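Side-chain contact in CpuTA1 (Curtobacterium pusillum, PDB 5K3W), which is a class IV aminotransferase-family protein with a pocket that holds pyridoxal-5'-phosphate: residues F242-E245 against P249-Y252. Numbering follows the deposited sequence.
Sequences FFEE and PTEY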
loop_
_atom_site.group_PDB
_atom_site.type_symbol
_atom_site.label_atom_id
_atom_site.label_comp_id
_atom_site.label_asym_id
_atom_site.label_seq_id
_atom_site.Cartn_x
_atom_site.Cartn_y
_atom_site.Cartn_z
ATOM N N PHE A 242 17.134 -27.498 -3.451
ATOM C CA PHE A 242 16.779 -28.612 -4.321
ATOM C C PHE A 242 17.802 -28.776 -5.434
ATOM O O PHE A 242 18.333 -29.874 -5.647
ATOM C CB PHE A 242 15.374 -28.399 -4.886
ATOM C CG PHE A 242 15.016 -29.326 -6.012
ATOM C CD1 PHE A 242 14.367 -30.521 -5.764
ATOM C CD2 PHE A 242 15.317 -28.996 -7.322
ATOM C CE1 PHE A 242 14.029 -31.371 -6.798
ATOM C CE2 PHE A 242 14.984 -29.845 -8.359
ATOM C CZ PHE A 242 14.342 -31.035 -8.096
ATOM N N PHE A 243 18.117 -27.683 -6.140
ATOM C CA PHE A 243 18.978 -27.781 -7.317
ATOM C C PHE A 243 20.425 -28.107 -6.946
ATOM O O PHE A 243 21.087 -28.875 -7.649
ATOM C CB PHE A 243 18.899 -26.493 -8.140
ATOM C CG PHE A 243 17.697 -26.430 -9.051
ATOM C CD1 PHE A 243 17.594 -27.277 -10.145
ATOM C CD2 PHE A 243 16.681 -25.517 -8.822
ATOM C CE1 PHE A 243 16.500 -27.225 -10.990
ATOM C CE2 PHE A 243 15.572 -25.457 -9.660
ATOM C CZ PHE A 243 15.482 -26.313 -10.750
ATOM N N GLU A 244 20.946 -27.531 -5.863
ATOM C CA GLU A 244 22.290 -27.903 -5.431
ATOM C C GLU A 244 22.374 -29.396 -5.126
ATOM O O GLU A 244 23.338 -30.065 -5.518
ATOM C CB GLU A 244 22.699 -27.082 -4.215
ATOM C CG GLU A 244 23.087 -25.652 -4.567
ATOM C CD GLU A 244 22.939 -24.702 -3.392
ATOM O OE1 GLU A 244 22.580 -23.527 -3.617
ATOM O OE2 GLU A 244 23.174 -25.132 -2.240
ATOM N N GLU A 245 21.354 -29.939 -4.447
ATOM C CA GLU A 245 21.322 -31.366 -4.141
ATOM C C GLU A 245 21.424 -32.220 -5.395
ATOM O O GLU A 245 21.895 -33.360 -5.330
ATOM C CB GLU A 245 20.039 -31.716 -3.393
ATOM C CG GLU A 245 20.246 -32.199 -1.980
ATOM C CD GLU A 245 18.957 -32.711 -1.364
ATOM O OE1 GLU A 245 17.960 -32.859 -2.108
ATOM O OE2 GLU A 245 18.938 -32.964 -0.140
ATOM N N PRO A 249 24.921 -25.801 -10.224
ATOM C CA PRO A 249 25.394 -24.551 -9.610
ATOM C C PRO A 249 24.256 -23.538 -9.515
ATOM O O PRO A 249 23.431 -23.411 -10.424
ATOM C CB PRO A 249 26.492 -24.062 -10.566
ATOM C CG PRO A 249 26.712 -25.194 -11.549
ATOM C CD PRO A 249 25.463 -26.010 -11.572
ATOM N N THR A 250 24.225 -22.811 -8.403
ATOM C CA THR A 250 23.246 -21.765 -8.170
ATOM C C THR A 250 23.956 -20.431 -8.002
ATOM O O THR A 250 25.110 -20.376 -7.581
ATOM C CB THR A 250 22.412 -22.057 -6.926
ATOM O OG1 THR A 250 23.302 -22.291 -5.839
ATOM C CG2 THR A 250 21.522 -23.283 -7.140
ATOM N N GLU A 251 23.249 -19.345 -8.306
ATOM C CA GLU A 251 23.908 -18.051 -8.381
ATOM C C GLU A 251 22.901 -16.933 -8.152
ATOM O O GLU A 251 21.832 -16.924 -8.773
ATOM C CB GLU A 251 24.592 -17.886 -9.739
ATOM C CG GLU A 251 25.513 -16.694 -9.848
ATOM C CD GLU A 251 26.112 -16.565 -11.240
ATOM O OE1 GLU A 251 26.215 -17.599 -11.948
ATOM O OE2 GLU A 251 26.470 -15.429 -11.625
ATOM N N TYR A 252 23.245 -16.017 -7.243
ATOM C CA TYR A 252 22.581 -14.732 -7.109
ATOM C C TYR A 252 23.329 -13.707 -7.945
ATOM O O TYR A 252 24.560 -13.650 -7.904
ATOM C CB TYR A 252 22.548 -14.271 -5.652
ATOM C CG TYR A 252 21.792 -15.190 -4.723
ATOM C CD1 TYR A 252 22.421 -16.270 -4.132
ATOM C CD2 TYR A 252 20.440 -14.980 -4.441
ATOM C CE1 TYR A 252 21.732 -17.121 -3.286
ATOM C CE2 TYR A 252 19.747 -15.818 -3.595
ATOM C CZ TYR A 252 20.405 -16.893 -3.015
ATOM O OH TYR A 252 19.749 -17.746 -2.159
#
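Two first torsions bring Glu244 and Thr250 together: in Glu244 CG stands anti to the carbonyl carbon (chi1 -76°) and the chain runs on extended, while in Thr250 OG1 sits between the backbone N and the carbonyl carbon (chi1 53°). The two side chains thus cross at about a right angle and meet oxygen to oxygen. Thr250 OG1 donates a hydrogen bond to Glu244 OE1 at 2.6 Å, reaching the carboxylate on its anti side and 28° out of its plane. Beside this bond the methyl of Thr250 turns to the helix: CG2 lies 3.8 Å from Glu244 CG and 4.3 Å from Phe243 CB, a looser approach that adds apolar contact. Phe243 offers little more here, because its ring leads away from the strand, with Phe242 CD2 3.8 Å above the centre of one face; Tyr248 meets the ring edge-to-face, and Val221 touches the side chain.

The contact ties the C-terminal part of the helix that carries 242-245 to the start of strand 250-253, the last two elements of a beta-alpha-beta unit whose first strand, 220-224, pairs in parallel with 250-253 through backbone hydrogen bonds of Pro249 with Val221 and Glu251 with Thr223. Chemically, one hydroxyl-to-carboxylate bond with a methyl alongside joins helix to a strand outermost in its sheet within this chain. Since Glu244 is exposed, its carboxylate is probably ionised, and the hydroxyl donor would probably stabilise that charge modestly.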